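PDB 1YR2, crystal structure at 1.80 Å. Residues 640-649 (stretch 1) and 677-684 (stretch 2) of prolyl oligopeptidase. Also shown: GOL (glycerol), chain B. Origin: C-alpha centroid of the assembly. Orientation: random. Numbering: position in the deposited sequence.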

# COMPACT_ATOMS: atom_id res chain seq x y z
N ASN A 640 -27.25 1.80 17.54
CA ASN A 640 -28.17 2.45 16.60
C ASN A 640 -28.91 1.53 15.63
O ASN A 640 -29.38 1.96 14.59
CB ASN A 640 -27.45 3.53 15.80
CG ASN A 640 -27.15 4.75 16.64
OD1 ASN A 640 -28.04 5.52 16.93
ND2 ASN A 640 -25.90 4.88 17.13
N VAL A 641 -29.00 0.26 15.97
CA VAL A 641 -29.84 -0.64 15.18
C VAL A 641 -31.33 -0.23 15.35
O VAL A 641 -31.79 -0.02 16.47
CB VAL A 641 -29.60 -2.12 15.60
CG1 VAL A 641 -30.42 -3.09 14.77
CG2 VAL A 641 -28.18 -2.48 15.44
N ARG A 642 -32.06 -0.13 14.24
CA ARG A 642 -33.43 0.43 14.21
C ARG A 642 -34.48 -0.59 13.92
O ARG A 642 -34.65 -1.02 12.76
CB ARG A 642 -33.54 1.47 13.11
CG ARG A 642 -32.57 2.60 13.26
CD ARG A 642 -32.32 3.28 11.97
NE ARG A 642 -33.58 3.72 11.40
CZ ARG A 642 -33.72 4.18 10.16
NH1 ARG A 642 -32.69 4.26 9.31
NH2 ARG A 642 -34.93 4.56 9.75
N SER A 643 -35.27 -0.98 14.91
CA SER A 643 -36.29 -1.97 14.60
C SER A 643 -37.44 -1.36 13.80
O SER A 643 -37.68 -0.15 13.79
CB SER A 643 -36.74 -2.71 15.85
OG SER A 643 -37.32 -1.77 16.74
N GLY A 644 -38.11 -2.22 13.06
CA GLY A 644 -39.19 -1.85 12.19
C GLY A 644 -38.81 -1.51 10.77
O GLY A 644 -39.66 -1.20 9.98
N VAL A 645 -37.52 -1.58 10.45
CA VAL A 645 -36.99 -1.14 9.17
C VAL A 645 -36.29 -2.35 8.56
O VAL A 645 -35.54 -3.00 9.26
CB VAL A 645 -35.98 0.01 9.49
CG1 VAL A 645 -35.10 0.32 8.37
CG2 VAL A 645 -36.79 1.28 9.93
N ASP A 646 -36.52 -2.65 7.28
CA ASP A 646 -35.81 -3.74 6.61
C ASP A 646 -34.33 -3.39 6.33
O ASP A 646 -34.01 -2.41 5.64
CB ASP A 646 -36.49 -4.15 5.29
CG ASP A 646 -37.85 -4.85 5.50
OD1 ASP A 646 -38.14 -5.45 6.56
OD2 ASP A 646 -38.70 -4.86 4.60
N TYR A 647 -33.44 -4.22 6.85
CA TYR A 647 -32.01 -4.04 6.71
C TYR A 647 -31.53 -4.84 5.51
O TYR A 647 -32.13 -5.83 5.12
CB TYR A 647 -31.27 -4.51 7.99
CG TYR A 647 -31.05 -3.39 9.01
CD1 TYR A 647 -32.09 -2.52 9.39
CD2 TYR A 647 -29.81 -3.18 9.57
CE1 TYR A 647 -31.88 -1.51 10.30
CE2 TYR A 647 -29.59 -2.14 10.50
CZ TYR A 647 -30.63 -1.36 10.88
OH TYR A 647 -30.38 -0.33 11.74
N PRO A 648 -30.38 -4.46 4.97
CA PRO A 648 -29.73 -5.28 3.97
C PRO A 648 -29.34 -6.65 4.53
O PRO A 648 -29.34 -6.90 5.75
CB PRO A 648 -28.46 -4.49 3.63
CG PRO A 648 -28.44 -3.31 4.47
CD PRO A 648 -29.58 -3.28 5.37
N ALA A 649 -29.00 -7.53 3.63
CA ALA A 649 -28.29 -8.77 4.04
C ALA A 649 -26.92 -8.32 4.55
O ALA A 649 -26.29 -7.46 3.94
CB ALA A 649 -28.14 -9.70 2.87
N ALA A 677 -35.96 -6.49 15.04
CA ALA A 677 -36.96 -6.69 13.99
C ALA A 677 -36.63 -5.89 12.71
O ALA A 677 -37.11 -4.78 12.51
CB ALA A 677 -38.33 -6.28 14.55
N ILE A 678 -35.75 -6.45 11.88
CA ILE A 678 -35.14 -5.72 10.77
C ILE A 678 -35.26 -6.50 9.46
O ILE A 678 -34.40 -6.43 8.56
CB ILE A 678 -33.67 -5.33 11.07
CG1 ILE A 678 -32.84 -6.54 11.51
CG2 ILE A 678 -33.67 -4.19 12.12
CD1 ILE A 678 -31.38 -6.22 11.64
N GLY A 679 -36.34 -7.26 9.38
CA GLY A 679 -36.69 -7.90 8.14
C GLY A 679 -36.04 -9.26 7.95
O GLY A 679 -35.32 -9.78 8.82
N PRO A 680 -36.35 -9.85 6.81
CA PRO A 680 -36.07 -11.27 6.56
C PRO A 680 -34.70 -11.62 5.98
O PRO A 680 -34.41 -12.81 5.90
CB PRO A 680 -37.18 -11.64 5.58
CG PRO A 680 -37.33 -10.35 4.74
CD PRO A 680 -37.14 -9.24 5.72
N LYS A 681 -33.88 -10.64 5.60
CA LYS A 681 -32.58 -10.92 4.98
C LYS A 681 -31.62 -11.47 6.04
O LYS A 681 -31.73 -11.15 7.22
CB LYS A 681 -32.03 -9.66 4.25
CG LYS A 681 -32.84 -9.35 2.94
CD LYS A 681 -32.31 -8.13 2.21
CE LYS A 681 -33.02 -7.82 0.87
NZ LYS A 681 -32.13 -6.77 0.19
N PRO A 682 -30.71 -12.35 5.65
CA PRO A 682 -29.77 -12.96 6.61
C PRO A 682 -28.84 -11.92 7.26
O PRO A 682 -28.27 -11.11 6.53
CB PRO A 682 -28.90 -13.86 5.74
CG PRO A 682 -29.54 -13.92 4.42
CD PRO A 682 -30.45 -12.76 4.26
N HIS A 683 -28.67 -11.98 8.58
CA HIS A 683 -27.77 -11.12 9.33
C HIS A 683 -26.86 -12.06 10.10
O HIS A 683 -27.24 -12.62 11.15
CB HIS A 683 -28.62 -10.23 10.22
CG HIS A 683 -29.57 -9.37 9.44
ND1 HIS A 683 -30.87 -9.13 9.82
CD2 HIS A 683 -29.40 -8.75 8.24
CE1 HIS A 683 -31.45 -8.35 8.91
NE2 HIS A 683 -30.58 -8.10 7.95
N LEU A 684 -25.68 -12.31 9.52
CA LEU A 684 -24.87 -13.45 9.86
C LEU A 684 -23.48 -13.03 10.25
O LEU A 684 -23.05 -11.97 9.86
CB LEU A 684 -24.68 -14.39 8.64
CG LEU A 684 -25.96 -14.95 8.01
CD1 LEU A 684 -25.60 -15.83 6.78
CD2 LEU A 684 -26.76 -15.71 9.00
C1 GOL B . -32.49 -2.13 0.86
O1 GOL B . -33.75 -1.61 0.51
C2 GOL B . -32.64 -3.30 1.82
O2 GOL B . -31.70 -4.27 1.41
C3 GOL B . -34.05 -3.93 1.75
O3 GOL B . -34.02 -5.26 2.25
O HOH W 1 -33.96 -7.67 6.15

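Two largely irregular segments run side by side here in the same direction but out of step, with Ser643 nearest Ala677, Asp646 nearest Gly679 and Ala649 nearest Lys681, and the backbone hydrogen bonds are few. Val641 opens the contact modestly, its CG1 lying 4.3 Å from Ile678 CG2. Ile678 CG2 sits 3.4 Å from Arg642 O, a carbonyl that is buried without a polar partner in the model.

Arg642 to Val645 forms a type II turn, and Gly644 occupies the position whose positive phi suits glycine. The turn presents Gly644 N to Ala677 O, a hydrogen bond of 2.8 Å. Beyond it, Val645 O receives a CA-H...O contact from Ile678 CA at 3.1 Å.

At Asp646 the lesson is about space: its OD1 lies 3.3 Å from Gly679 CA, and a CB on Gly679 would clash with that oxygen. The backbone angles of Gly679 independently call for glycine.

Tyr647 anchors the middle. Tyr647 N donates to Ile678 O at 3.0 Å and almost straight, while its CA-to-CB bond points toward stretch 2. Ile678 CG2 approaches Tyr647 CD1 to 3.6 Å, and Ile678 CD1 lies over one ring face, 4.3 Å from the ring centroid, in a CH-pi contact. The hydroxyl also braces its own stretch: Arg642 N donates to Tyr647 OH at 3.0 Å. A water fills a gap between the backbones, donating to Tyr647 O (2.8 Å) and Ile678 O (2.7 Å) and accepting from Lys681 N (3.0 Å).

Pro648 lacks an amide hydrogen but still offers its carbonyl: His683 NE2 donates to Pro648 O at 2.8 Å, a weak bond because the angle is bent. Ala649 closes the contact, its CB 4.1 Å from Pro682 CD and its CA 3.4 Å from Pro682 O.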